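Local coordinates for protein nickel-dependent hydrogenase large subunit (Allochromatium vinosum, PDB 3MYR) that oxidises molecular hydrogen at a nickel-iron centre, as the large subunit of a heterodimeric hydrogenase, and probably recycles the hydrogen released by nitrogenase, at residues S475-V480 with H492-D498; E319-Q325 with G342-E347; I82-A88 with D459-N464; R48-D52 with W468-W473. All coordinates share one frame; numbering follows the deposited sequence.

Contact 1 is the middle of the group, a beta hairpin that two of the other contacts touch. Contact 2 lies against one end of it, where Trp493 CD2 comes within 3.3 Å of Pro345 CB; their centres are about 15 Å apart. Contact 4 packs on another part, with Ile496 CG1 3.8 Å from Pro50 CG. Contact 3 does not reach the hairpin but touches contact 4 through Phe463 and Trp468. Contacts 1 and 2 lie closest to the metals: the His492 side chain is about 7 Å from the nickel-iron centre, and that of Pro345 about 7 Å from the magnesium ion. Contacts 3 and 4 lie away from these sites, where the small subunit meets the chain.

Contact 1: S475-V480 with H492-D498; sequences SRAQGV and HWIVIED
Strands 476-480 and 492-497 run antiparallel at 170°, their axes 4.7 Å apart, with Ala477-Ile496 and Gly479-Ile494 as hydrogen-bonded pairs. They belong to the beta hairpin of strands 476-485 and 488-497. Val480 lies beside Trp493 on the same face of the sheet. Its CG2 sits over the indole, 3.6 Å from the centroid of the five-membered ring, a CH-pi contact. That methyl is anti to the backbone N of Val480, which leaves it over the ring. Trp493 NE1 is hydrogen-bonded to Leu318 O. At the other end the Arg476 chain bends at chi2 (-78°) and returns over Glu497. The guanidinium and the Glu497 carboxylate are stacked, 22° apart. Arg476 NH1 makes a salt bridge to Asp498 OD1, near the guanidinium plane, whose hydrogen bond is long and weak (3.4 Å). The same NH1 also bonds Ser475 O, which takes Asp498 N as a second donor. One arginine, bridged to Asp498 and only stacked on Glu497, probably offsets part of their charge at this exposed end.

Contact 2: E319-Q325 with G342-E347; sequences EATGEIQ and GLHPYE
The turn 319-325, which runs into strand 324-327, meets loop 342-347 beside the magnesium site, and His344 packs between them. Its ND1 gives a weak hydrogen bond to Ile324 O (3.1 Å, 124° at the hydrogen). Glu319 O lies over one face of the ring, toward the rim. Pro345 CD covers the opposite face, 3.1 Å above the ring plane. With CG anti to the backbone N, chi1 (179°) turns the His344 ring toward the backbone of 319-321 and Ile324 O.

Loop 342-347 contains a short 3-10 segment, Pro345-Tyr346, and lies against strand 488-497 of the neighbouring beta hairpin. Trp493 of that strand meets the rings of both His344 and Tyr346, the latter edge-to-face. An alanine at His344 would probably leave the backbone of 319-321 without its packing partner and Ile324 O without this weak donor.

Tyr346 OH donates a very short hydrogen bond to Glu319 OE1 (2.5 Å). The carboxylate oxygen lies at the edge of the phenol ring, near its plane, and the two planes are 55° apart. In strand 324-327, Gln325 CA makes a CA-H...O contact to Leu343 O (3.4 Å).

Contact 3: I82-A88 with D459-N464; sequences IELPLNA and DTKTFN
Asn87 and Pro85 form the close part of this contact, reaching the backbone of 459-464. Asn87 ND2 donates twice. It bonds Asp459 O at 2.8 Å, nearly straight at 165°, with the acceptor in the amide plane. It also bonds Lys461 O at 3.1 Å, less straight, with the acceptor tilted from that plane. Both carbonyls are met from above their own planes. Together the two bonds help to fix the rotation of the buried amide. An alanine at Asn87 would take away both donors, and the carbonyls of Asp459 and Lys461 would probably lose the clamp that holds their turn to the helix. Next to it, Pro85 CG wedges against the backbone of Thr462 and Phe463, 3.6 Å from Phe463 N. Ala88 CB packs on Thr462 O.

Pro85 is the N-cap residue of helix 86-112, so this contact sets the start of that helix against the loop after helix 426-456. In the loop, Asp459 OD1 accepts from Lys461 N and closes an Asx turn.

One water bridges the segments: it accepts from Asn87 N (2.8 Å) and donates to Asp459 OD2 and to Lys461 O. The rim is looser. The end of exposed Glu83 leads away, and Leu86 only brushes Asp459, with CB 4.5 Å from OD2. The Lys461 chain packs its CG on Pro85, then its end leads away. Its NZ bonds Phe463 O and makes salt bridges to Glu465 and to Asp204 of the small subunit.

Contact 4: R48-D52 with W468-W473; sequences RDPRD and WEPSSW
Arg51, Trp473 and Trp468 bury the most surface here. Arg51 lies across the Trp468 indole. Its CD sits over the six-membered ring, 3.8 Å from the centroid, as a CH-pi contact. Its guanidinium makes a cation-pi contact, CZ lying 4.7 Å from the centroid of the five-membered ring, planes 58° apart. NH1 also gives a weak hydrogen bond to Trp468 O (2.9 Å), and a water joins NH1 to Glu469 OE1. Pro470 CD covers one face of the guanidinium, 3.5 Å above its plane.

Asp49 positions the group. Arg51 NE bonds Asp49 OD1, and Arg51 NH2 bonds Asp49 OD2 (2.9 Å), a side-on salt bridge in the guanidinium plane. OD1 also takes Arg51 N, closing an Asx turn just before helix 53-58. Arg51 bends at chi3 (-59°), which brings the guanidinium back to Asp49.

Trp473 offers its ring edge to Arg51 CD and Asp49 OD1, and Pro50 CG packs on its CZ3 at 3.8 Å. Phe203 and Tyr262 of the small subunit meet Trp468 edge-to-face.

Contact 1: S475-V480 with H492-D498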
loop_
_atom_site.group_PDB
_atom_site.type_symbol
_atom_site.label_atom_id
_atom_site.label_comp_id
_atom_site.label_asym_id
_atom_site.label_seq_id
_atom_site.Cartn_x
_atom_site.Cartn_y
_atom_site.Cartn_z
ATOM N N SER B 475 -20.967 20.072 19.174
ATOM C CA SER B 475 -21.914 19.314 18.408
ATOM C C SER B 475 -21.637 19.523 16.912
ATOM O O SER B 475 -22.094 18.740 16.060
ATOM C CB SER B 475 -23.318 19.702 18.822
ATOM O OG SER B 475 -23.492 21.030 18.453
ATOM N N ARG B 476 -20.788 20.498 16.599
ATOM C CA ARG B 476 -20.296 20.668 15.207
ATOM C C ARG B 476 -18.783 20.846 15.246
ATOM O O ARG B 476 -18.302 21.670 16.018
ATOM C CB ARG B 476 -20.879 21.946 14.579
ATOM C CG ARG B 476 -22.391 21.963 14.505
ATOM C CD ARG B 476 -22.866 21.111 13.340
ATOM N NE ARG B 476 -24.328 21.083 13.194
ATOM C CZ ARG B 476 -25.135 20.221 13.816
ATOM N NH1 ARG B 476 -24.662 19.322 14.668
ATOM N NH2 ARG B 476 -26.429 20.254 13.584
ATOM N N ALA B 477 -18.032 20.055 14.494
ATOM C CA ALA B 477 -16.593 20.280 14.384
ATOM C C ALA B 477 -16.139 19.807 13.004
ATOM O O ALA B 477 -16.797 18.965 12.381
ATOM C CB ALA B 477 -15.824 19.544 15.533
ATOM N N GLN B 478 -15.036 20.356 12.520
ATOM C CA GLN B 478 -14.429 19.871 11.294
ATOM C C GLN B 478 -12.952 20.086 11.339
ATOM O O GLN B 478 -12.484 20.951 12.082
ATOM C CB GLN B 478 -15.002 20.578 10.080
ATOM C CG GLN B 478 -14.807 22.090 9.988
ATOM C CD GLN B 478 -15.675 22.622 8.863
ATOM O OE1 GLN B 478 -16.879 22.418 8.863
ATOM N NE2 GLN B 478 -15.065 23.217 7.878
ATOM N N GLY B 479 -12.218 19.205 10.675
ATOM C CA GLY B 479 -10.753 19.224 10.737
ATOM C C GLY B 479 -10.106 18.506 9.557
ATOM O O GLY B 479 -10.779 17.791 8.777
ATOM N N VAL B 480 -8.813 18.708 9.364
ATOM C CA VAL B 480 -8.112 17.995 8.282
ATOM C C VAL B 480 -6.894 17.318 8.858
ATOM O O VAL B 480 -6.190 17.889 9.720
ATOM C CB VAL B 480 -7.771 18.972 7.139
ATOM C CG1 VAL B 480 -7.058 20.224 7.686
ATOM C CG2 VAL B 480 -6.977 18.292 6.029
ATOM N N HIS B 492 -7.175 13.950 4.861
ATOM C CA HIS B 492 -8.501 13.474 5.123
ATOM C C HIS B 492 -9.228 14.676 5.692
ATOM O O HIS B 492 -8.801 15.214 6.718
ATOM C CB HIS B 492 -8.506 12.374 6.169
ATOM C CG HIS B 492 -7.960 11.063 5.672
ATOM N ND1 HIS B 492 -8.145 9.887 6.350
ATOM C CD2 HIS B 492 -7.279 10.743 4.542
ATOM C CE1 HIS B 492 -7.577 8.896 5.682
ATOM N NE2 HIS B 492 -7.084 9.385 4.558
ATOM N N TRP B 493 -10.325 15.090 5.046
ATOM C CA TRP B 493 -11.104 16.203 5.606
ATOM C C TRP B 493 -12.358 15.610 6.250
ATOM O O TRP B 493 -13.099 14.876 5.583
ATOM C CB TRP B 493 -11.503 17.140 4.476
ATOM C CG TRP B 493 -10.407 18.056 4.036
ATOM C CD1 TRP B 493 -10.315 19.402 4.324
ATOM C CD2 TRP B 493 -9.323 17.760 3.132
ATOM N NE1 TRP B 493 -9.227 19.937 3.689
ATOM C CE2 TRP B 493 -8.587 18.953 2.973
ATOM C CE3 TRP B 493 -8.825 16.561 2.538
ATOM C CZ2 TRP B 493 -7.441 19.028 2.171
ATOM C CZ3 TRP B 493 -7.707 16.626 1.727
ATOM C CH2 TRP B 493 -7.007 17.855 1.552
ATOM N N ILE B 494 -12.591 15.896 7.523
ATOM C CA ILE B 494 -13.767 15.299 8.214
ATOM C C ILE B 494 -14.707 16.405 8.699
ATOM O O ILE B 494 -14.265 17.448 9.185
ATOM C CB ILE B 494 -13.364 14.421 9.390
ATOM C CG1 ILE B 494 -14.579 13.721 10.013
ATOM C CG2 ILE B 494 -12.614 15.256 10.474
ATOM C CD1 ILE B 494 -14.164 12.651 11.111
ATOM N N VAL B 495 -15.997 16.134 8.635
ATOM C CA VAL B 495 -16.956 17.021 9.226
ATOM C C VAL B 495 -17.772 16.203 10.175
ATOM O O VAL B 495 -18.338 15.152 9.779
ATOM C CB VAL B 495 -17.885 17.655 8.114
ATOM C CG1 VAL B 495 -18.997 18.497 8.706
ATOM C CG2 VAL B 495 -17.029 18.438 7.112
ATOM N N ILE B 496 -17.867 16.689 11.408
ATOM C CA ILE B 496 -18.532 15.936 12.478
ATOM C C ILE B 496 -19.786 16.641 12.941
ATOM O O ILE B 496 -19.771 17.860 13.223
ATOM C CB ILE B 496 -17.634 15.721 13.734
ATOM C CG1 ILE B 496 -16.386 14.863 13.396
ATOM C CG2 ILE B 496 -18.429 15.048 14.844
ATOM C CD1 ILE B 496 -15.269 15.055 14.433
ATOM N N GLU B 497 -20.881 15.906 13.023
ATOM C CA GLU B 497 -22.108 16.490 13.575
ATOM C C GLU B 497 -22.692 15.545 14.604
ATOM O O GLU B 497 -22.925 14.368 14.328
ATOM C CB GLU B 497 -23.164 16.816 12.476
ATOM C CG GLU B 497 -22.586 17.712 11.375
ATOM C CD GLU B 497 -23.619 18.106 10.263
ATOM O OE1 GLU B 497 -24.637 17.407 10.111
ATOM O OE2 GLU B 497 -23.359 19.063 9.480
ATOM N N ASP B 498 -22.949 16.084 15.786
ATOM C CA ASP B 498 -23.595 15.308 16.864
ATOM C C ASP B 498 -22.946 13.927 17.111
ATOM O O ASP B 498 -23.644 12.901 17.153
ATOM C CB ASP B 498 -25.098 15.178 16.589
ATOM C CG ASP B 498 -25.806 16.561 16.526
ATOM O OD1 ASP B 498 -26.654 16.782 15.610
ATOM O OD2 ASP B 498 -25.450 17.447 17.352
#

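Contact 2: E319-Q325 with G342-E347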
loop_
_atom_site.group_PDB
_atom_site.type_symbol
_atom_site.label_atom_id
_atom_site.label_comp_id
_atom_site.label_asym_id
_atom_site.label_seq_id
_atom_site.Cartn_x
_atom_site.Cartn_y
_atom_site.Cartn_z
ATOM N N GLU B 319 -7.464 24.599 4.078
ATOM C CA GLU B 319 -8.849 24.915 4.338
ATOM C C GLU B 319 -9.511 25.960 3.451
ATOM O O GLU B 319 -10.719 26.093 3.510
ATOM C CB GLU B 319 -9.032 25.287 5.789
ATOM C CG GLU B 319 -8.513 24.115 6.656
ATOM C CD GLU B 319 -8.960 24.209 8.057
ATOM O OE1 GLU B 319 -9.847 23.433 8.501
ATOM O OE2 GLU B 319 -8.432 25.114 8.713
ATOM N N ALA B 320 -8.722 26.669 2.641
ATOM C CA ALA B 320 -9.213 27.656 1.700
ATOM C C ALA B 320 -9.988 26.917 0.600
ATOM O O ALA B 320 -9.400 26.090 -0.104
ATOM C CB ALA B 320 -8.027 28.423 1.091
ATOM N N THR B 321 -11.283 27.254 0.423
ATOM C CA THR B 321 -12.187 26.453 -0.398
ATOM C C THR B 321 -11.915 26.692 -1.877
ATOM O O THR B 321 -12.292 25.876 -2.719
ATOM C CB THR B 321 -13.670 26.723 -0.110
ATOM O OG1 THR B 321 -13.920 28.070 -0.452
ATOM C CG2 THR B 321 -14.006 26.618 1.388
ATOM N N GLY B 322 -11.170 27.734 -2.203
ATOM C CA GLY B 322 -10.734 27.949 -3.586
ATOM C C GLY B 322 -9.350 27.393 -3.874
ATOM O O GLY B 322 -8.766 27.636 -4.946
ATOM N N GLU B 323 -8.759 26.682 -2.929
ATOM C CA GLU B 323 -7.402 26.288 -3.196
ATOM C C GLU B 323 -7.273 24.801 -3.660
ATOM O O GLU B 323 -7.073 24.525 -4.872
ATOM C CB GLU B 323 -6.505 26.714 -2.032
ATOM C CG GLU B 323 -5.145 26.008 -1.955
ATOM C CD GLU B 323 -4.145 26.748 -1.037
ATOM O OE1 GLU B 323 -3.123 26.156 -0.685
ATOM O OE2 GLU B 323 -4.389 27.928 -0.687
ATOM N N ILE B 324 -7.476 23.864 -2.749
ATOM C CA ILE B 324 -7.548 22.431 -3.125
ATOM C C ILE B 324 -8.986 22.098 -3.499
ATOM O O ILE B 324 -9.895 22.242 -2.660
ATOM C CB ILE B 324 -7.143 21.518 -1.993
ATOM C CG1 ILE B 324 -5.641 21.698 -1.716
ATOM C CG2 ILE B 324 -7.439 20.030 -2.357
ATOM C CD1 ILE B 324 -5.162 21.127 -0.424
ATOM N N GLN B 325 -9.178 21.646 -4.736
ATOM C CA GLN B 325 -10.511 21.231 -5.160
ATOM C C GLN B 325 -10.413 19.996 -5.980
ATOM O O GLN B 325 -9.427 19.840 -6.688
ATOM C CB GLN B 325 -11.162 22.304 -6.073
ATOM C CG GLN B 325 -11.203 23.708 -5.492
ATOM C CD GLN B 325 -11.703 24.736 -6.513
ATOM O OE1 GLN B 325 -12.772 25.231 -6.347
ATOM N NE2 GLN B 325 -10.898 25.072 -7.545
ATOM N N GLY B 342 -15.523 22.500 -9.223
ATOM C CA GLY B 342 -14.520 21.828 -8.403
ATOM C C GLY B 342 -15.061 21.880 -6.973
ATOM O O GLY B 342 -15.668 22.874 -6.598
ATOM N N LEU B 343 -14.921 20.810 -6.183
ATOM C CA LEU B 343 -15.330 20.870 -4.762
ATOM C C LEU B 343 -14.137 20.805 -3.836
ATOM O O LEU B 343 -13.333 19.865 -3.957
ATOM C CB LEU B 343 -16.301 19.731 -4.419
ATOM C CG LEU B 343 -17.696 19.942 -5.023
ATOM C CD1 LEU B 343 -18.573 18.697 -4.805
ATOM C CD2 LEU B 343 -18.436 21.320 -4.548
ATOM N N HIS B 344 -14.033 21.751 -2.892
ATOM C CA HIS B 344 -13.086 21.618 -1.773
ATOM C C HIS B 344 -13.545 20.406 -0.914
ATOM O O HIS B 344 -14.740 20.162 -0.817
ATOM C CB HIS B 344 -13.074 22.903 -0.887
ATOM C CG HIS B 344 -12.140 22.804 0.274
ATOM N ND1 HIS B 344 -10.803 23.114 0.172
ATOM C CD2 HIS B 344 -12.301 22.252 1.495
ATOM C CE1 HIS B 344 -10.199 22.836 1.311
ATOM N NE2 HIS B 344 -11.078 22.293 2.120
ATOM N N PRO B 345 -12.605 19.632 -0.321
ATOM C CA PRO B 345 -12.986 18.365 0.336
ATOM C C PRO B 345 -13.922 18.505 1.551
ATOM O O PRO B 345 -14.605 17.547 1.887
ATOM C CB PRO B 345 -11.625 17.755 0.762
ATOM C CG PRO B 345 -10.631 18.414 -0.097
ATOM C CD PRO B 345 -11.145 19.808 -0.346
ATOM N N TYR B 346 -13.986 19.660 2.218
ATOM C CA TYR B 346 -15.020 19.777 3.236
ATOM C C TYR B 346 -16.411 19.699 2.647
ATOM O O TYR B 346 -17.362 19.376 3.367
ATOM C CB TYR B 346 -14.936 21.084 4.062
ATOM C CG TYR B 346 -13.853 21.099 5.139
ATOM C CD1 TYR B 346 -13.009 22.234 5.285
ATOM C CD2 TYR B 346 -13.679 20.008 6.018
ATOM C CE1 TYR B 346 -12.090 22.317 6.312
ATOM C CE2 TYR B 346 -12.728 20.084 7.083
ATOM C CZ TYR B 346 -11.948 21.217 7.188
ATOM O OH TYR B 346 -11.050 21.305 8.188
ATOM N N GLU B 347 -16.518 19.969 1.348
ATOM C CA GLU B 347 -17.811 19.943 0.640
ATOM C C GLU B 347 -17.821 18.859 -0.453
ATOM O O GLU B 347 -18.681 18.862 -1.346
ATOM C CB GLU B 347 -18.049 21.296 -0.003
ATOM C CG GLU B 347 -18.200 22.374 1.045
ATOM C CD GLU B 347 -18.141 23.779 0.434
ATOM O OE1 GLU B 347 -19.113 24.538 0.658
ATOM O OE2 GLU B 347 -17.126 24.118 -0.263
#

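Contact 3: I82-A88 with D459-N464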
loop_
_atom_site.group_PDB
_atom_site.type_symbol
_atom_site.label_atom_id
_atom_site.label_comp_id
_atom_site.label_asym_id
_atom_site.label_seq_id
_atom_site.Cartn_x
_atom_site.Cartn_y
_atom_site.Cartn_z
ATOM N N ILE B 82 -7.201 17.943 19.804
ATOM C CA ILE B 82 -6.554 17.147 20.809
ATOM C C ILE B 82 -5.051 17.290 20.549
ATOM O O ILE B 82 -4.613 17.063 19.439
ATOM C CB ILE B 82 -6.989 15.721 20.599
ATOM C CG1 ILE B 82 -8.491 15.653 20.799
ATOM C CG2 ILE B 82 -6.192 14.768 21.492
ATOM C CD1 ILE B 82 -9.131 14.290 20.334
ATOM N N GLU B 83 -4.258 17.608 21.565
ATOM C CA GLU B 83 -2.770 17.519 21.453
ATOM C C GLU B 83 -2.280 16.146 21.888
ATOM O O GLU B 83 -2.719 15.627 22.915
ATOM C CB GLU B 83 -2.090 18.526 22.428
ATOM C CG GLU B 83 -2.242 19.994 22.086
ATOM C CD GLU B 83 -1.073 20.526 21.246
ATOM O OE1 GLU B 83 0.126 20.128 21.489
ATOM O OE2 GLU B 83 -1.371 21.352 20.344
ATOM N N LEU B 84 -1.324 15.582 21.170
ATOM C CA LEU B 84 -0.766 14.289 21.550
ATOM C C LEU B 84 0.264 14.461 22.646
ATOM O O LEU B 84 1.058 15.389 22.574
ATOM C CB LEU B 84 0.002 13.676 20.383
ATOM C CG LEU B 84 -0.700 13.099 19.182
ATOM C CD1 LEU B 84 0.312 12.206 18.414
ATOM C CD2 LEU B 84 -1.914 12.327 19.597
ATOM N N PRO B 85 0.436 13.433 23.487
ATOM C CA PRO B 85 1.654 13.377 24.315
ATOM C C PRO B 85 2.898 13.128 23.471
ATOM O O PRO B 85 2.846 12.456 22.411
ATOM C CB PRO B 85 1.425 12.156 25.230
ATOM C CG PRO B 85 -0.012 11.700 24.985
ATOM C CD PRO B 85 -0.418 12.241 23.631
ATOM N N LEU B 86 4.047 13.583 23.959
ATOM C CA LEU B 86 5.287 13.500 23.160
ATOM C C LEU B 86 5.560 12.032 22.729
ATOM O O LEU B 86 5.968 11.783 21.589
ATOM C CB LEU B 86 6.478 14.045 23.950
ATOM C CG LEU B 86 7.835 14.028 23.240
ATOM C CD1 LEU B 86 7.809 14.719 21.862
ATOM C CD2 LEU B 86 8.855 14.799 24.153
ATOM N N ASN B 87 5.388 11.075 23.643
ATOM C CA ASN B 87 5.812 9.696 23.313
ATOM C C ASN B 87 4.941 9.209 22.166
ATOM O O ASN B 87 5.410 8.488 21.290
ATOM C CB ASN B 87 5.597 8.745 24.483
ATOM C CG ASN B 87 6.564 8.978 25.599
ATOM O OD1 ASN B 87 7.683 9.437 25.373
ATOM N ND2 ASN B 87 6.134 8.673 26.857
ATOM N N ALA B 88 3.662 9.621 22.137
ATOM C CA ALA B 88 2.815 9.177 21.038
ATOM C C ALA B 88 3.338 9.739 19.710
ATOM O O ALA B 88 3.309 9.073 18.652
ATOM C CB ALA B 88 1.342 9.596 21.276
ATOM N N ASP B 459 8.339 10.539 31.830
ATOM C CA ASP B 459 7.086 10.710 31.079
ATOM C C ASP B 459 6.782 9.411 30.310
ATOM O O ASP B 459 7.426 9.099 29.269
ATOM C CB ASP B 459 7.176 11.910 30.106
ATOM C CG ASP B 459 5.875 12.109 29.281
ATOM O OD1 ASP B 459 4.831 11.492 29.655
ATOM O OD2 ASP B 459 5.900 12.839 28.229
ATOM N N THR B 460 5.850 8.614 30.835
ATOM C CA THR B 460 5.501 7.375 30.135
ATOM C C THR B 460 4.086 7.483 29.564
ATOM O O THR B 460 3.464 6.486 29.241
ATOM C CB THR B 460 5.613 6.142 31.040
ATOM O OG1 THR B 460 4.774 6.315 32.184
ATOM C CG2 THR B 460 7.011 5.938 31.553
ATOM N N LYS B 461 3.560 8.701 29.481
ATOM C CA LYS B 461 2.248 8.865 28.929
ATOM C C LYS B 461 2.205 8.574 27.389
ATOM O O LYS B 461 3.101 9.011 26.657
ATOM C CB LYS B 461 1.831 10.290 29.259
ATOM C CG LYS B 461 0.414 10.649 28.885
ATOM C CD LYS B 461 -0.358 10.893 30.157
ATOM C CE LYS B 461 -1.798 11.267 29.842
ATOM N NZ LYS B 461 -2.671 10.060 30.025
ATOM N N THR B 462 1.137 7.926 26.902
ATOM C CA THR B 462 1.024 7.605 25.474
ATOM C C THR B 462 -0.366 7.955 24.921
ATOM O O THR B 462 -0.610 7.847 23.706
ATOM C CB THR B 462 1.289 6.066 25.210
ATOM O OG1 THR B 462 0.583 5.304 26.204
ATOM C CG2 THR B 462 2.794 5.705 25.281
ATOM N N PHE B 463 -1.268 8.460 25.769
ATOM C CA PHE B 463 -2.644 8.692 25.312
ATOM C C PHE B 463 -3.303 9.816 26.060
ATOM O O PHE B 463 -3.345 9.813 27.305
ATOM C CB PHE B 463 -3.448 7.382 25.476
ATOM C CG PHE B 463 -4.904 7.507 25.122
ATOM C CD1 PHE B 463 -5.882 7.503 26.121
ATOM C CD2 PHE B 463 -5.308 7.582 23.799
ATOM C CE1 PHE B 463 -7.287 7.563 25.764
ATOM C CE2 PHE B 463 -6.695 7.719 23.437
ATOM C CZ PHE B 463 -7.668 7.704 24.439
ATOM N N ASN B 464 -3.831 10.781 25.313
ATOM C CA ASN B 464 -4.521 11.921 25.897
ATOM C C ASN B 464 -6.011 11.482 25.900
ATOM O O ASN B 464 -6.635 11.360 24.826
ATOM C CB ASN B 464 -4.305 13.125 24.962
ATOM C CG ASN B 464 -5.067 14.388 25.409
ATOM O OD1 ASN B 464 -4.904 15.508 24.842
ATOM N ND2 ASN B 464 -5.959 14.200 26.302
HETATM O O HOH W 1 4.528 11.453 26.333
#

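Contact 4: R48-D52 with W468-W473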
loop_
_atom_site.group_PDB
_atom_site.type_symbol
_atom_site.label_atom_id
_atom_site.label_comp_id
_atom_site.label_asym_id
_atom_site.label_seq_id
_atom_site.Cartn_x
_atom_site.Cartn_y
_atom_site.Cartn_z
ATOM N N ARG B 48 -20.951 7.145 10.886
ATOM C CA ARG B 48 -20.219 6.295 11.842
ATOM C C ARG B 48 -19.509 7.129 12.893
ATOM O O ARG B 48 -19.534 8.339 12.813
ATOM C CB ARG B 48 -19.244 5.400 11.066
ATOM C CG ARG B 48 -20.035 4.367 10.226
ATOM C CD ARG B 48 -19.041 3.435 9.511
ATOM N NE ARG B 48 -19.698 2.673 8.425
ATOM C CZ ARG B 48 -20.254 1.477 8.582
ATOM N NH1 ARG B 48 -20.262 0.866 9.776
ATOM N NH2 ARG B 48 -20.704 0.844 7.518
ATOM N N ASP B 49 -18.902 6.465 13.883
ATOM C CA ASP B 49 -18.146 7.120 14.926
ATOM C C ASP B 49 -16.776 7.588 14.411
ATOM O O ASP B 49 -16.025 6.776 13.897
ATOM C CB ASP B 49 -17.939 6.165 16.084
ATOM C CG ASP B 49 -17.452 6.903 17.377
ATOM O OD1 ASP B 49 -16.480 7.713 17.334
ATOM O OD2 ASP B 49 -18.119 6.754 18.416
ATOM N N PRO B 50 -16.443 8.894 14.511
ATOM C CA PRO B 50 -15.111 9.425 14.083
ATOM C C PRO B 50 -13.959 8.695 14.745
ATOM O O PRO B 50 -12.883 8.607 14.121
ATOM C CB PRO B 50 -15.098 10.877 14.629
ATOM C CG PRO B 50 -16.652 11.246 14.504
ATOM C CD PRO B 50 -17.329 9.979 15.013
ATOM N N ARG B 51 -14.143 8.148 15.949
ATOM C CA ARG B 51 -13.006 7.422 16.571
ATOM C C ARG B 51 -12.740 6.124 15.783
ATOM O O ARG B 51 -11.637 5.599 15.881
ATOM C CB ARG B 51 -13.260 7.118 18.042
ATOM C CG ARG B 51 -13.301 8.450 18.850
ATOM C CD ARG B 51 -13.807 8.152 20.230
ATOM N NE ARG B 51 -15.131 7.564 20.196
ATOM C CZ ARG B 51 -15.707 6.930 21.229
ATOM N NH1 ARG B 51 -15.114 6.899 22.425
ATOM N NH2 ARG B 51 -16.931 6.435 21.093
ATOM N N ASP B 52 -13.763 5.583 15.102
ATOM C CA ASP B 52 -13.580 4.309 14.321
ATOM C C ASP B 52 -13.018 4.571 12.907
ATOM O O ASP B 52 -12.636 3.609 12.232
ATOM C CB ASP B 52 -14.932 3.595 14.070
ATOM C CG ASP B 52 -15.624 3.076 15.352
ATOM O OD1 ASP B 52 -15.104 3.309 16.450
ATOM O OD2 ASP B 52 -16.721 2.440 15.230
ATOM N N TRP B 468 -11.827 11.769 24.719
ATOM C CA TRP B 468 -12.177 10.424 24.214
ATOM C C TRP B 468 -13.692 10.195 24.096
ATOM O O TRP B 468 -14.140 9.569 23.151
ATOM C CB TRP B 468 -11.543 9.347 25.101
ATOM C CG TRP B 468 -11.893 7.956 24.659
ATOM C CD1 TRP B 468 -12.742 7.063 25.285
ATOM C CD2 TRP B 468 -11.436 7.305 23.435
ATOM N NE1 TRP B 468 -12.811 5.896 24.513
ATOM C CE2 TRP B 468 -12.009 6.028 23.399
ATOM C CE3 TRP B 468 -10.604 7.710 22.366
ATOM C CZ2 TRP B 468 -11.798 5.135 22.318
ATOM C CZ3 TRP B 468 -10.356 6.789 21.287
ATOM C CH2 TRP B 468 -10.962 5.543 21.286
ATOM N N GLU B 469 -14.489 10.705 25.040
ATOM C CA GLU B 469 -15.927 10.485 25.020
ATOM C C GLU B 469 -16.640 11.492 24.100
ATOM O O GLU B 469 -16.392 12.710 24.217
ATOM C CB GLU B 469 -16.497 10.624 26.455
ATOM C CG GLU B 469 -15.965 9.601 27.491
ATOM C CD GLU B 469 -16.336 8.146 27.115
ATOM O OE1 GLU B 469 -17.405 7.962 26.445
ATOM O OE2 GLU B 469 -15.566 7.204 27.509
ATOM N N PRO B 470 -17.513 11.005 23.168
ATOM C CA PRO B 470 -18.260 11.886 22.272
ATOM C C PRO B 470 -19.053 13.008 22.999
ATOM O O PRO B 470 -19.296 14.050 22.429
ATOM C CB PRO B 470 -19.261 10.926 21.598
ATOM C CG PRO B 470 -18.542 9.616 21.533
ATOM C CD PRO B 470 -17.625 9.573 22.771
ATOM N N SER B 471 -19.497 12.765 24.229
ATOM C CA SER B 471 -20.239 13.760 24.964
ATOM C C SER B 471 -19.317 14.952 25.330
ATOM O O SER B 471 -19.798 15.980 25.737
ATOM C CB SER B 471 -20.871 13.117 26.223
ATOM O OG SER B 471 -19.852 12.656 27.094
ATOM N N SER B 472 -17.997 14.842 25.111
ATOM C CA SER B 472 -17.136 15.992 25.431
ATOM C C SER B 472 -16.873 16.854 24.185
ATOM O O SER B 472 -16.192 17.889 24.285
ATOM C CB SER B 472 -15.803 15.555 26.037
ATOM O OG SER B 472 -15.036 14.809 25.054
ATOM N N TRP B 473 -17.352 16.418 23.014
ATOM C CA TRP B 473 -17.079 17.149 21.750
ATOM C C TRP B 473 -18.132 18.285 21.504
ATOM O O TRP B 473 -19.267 18.150 21.940
ATOM C CB TRP B 473 -17.183 16.182 20.589
ATOM C CG TRP B 473 -16.341 14.963 20.695
ATOM C CD1 TRP B 473 -15.288 14.720 21.562
ATOM C CD2 TRP B 473 -16.456 13.823 19.868
ATOM N NE1 TRP B 473 -14.799 13.460 21.353
ATOM C CE2 TRP B 473 -15.494 12.882 20.315
ATOM C CE3 TRP B 473 -17.338 13.471 18.811
ATOM C CZ2 TRP B 473 -15.350 11.578 19.709
ATOM C CZ3 TRP B 473 -17.173 12.213 18.172
ATOM C CH2 TRP B 473 -16.211 11.262 18.664
HETATM O O HOH W 2 -16.759 5.873 24.592
#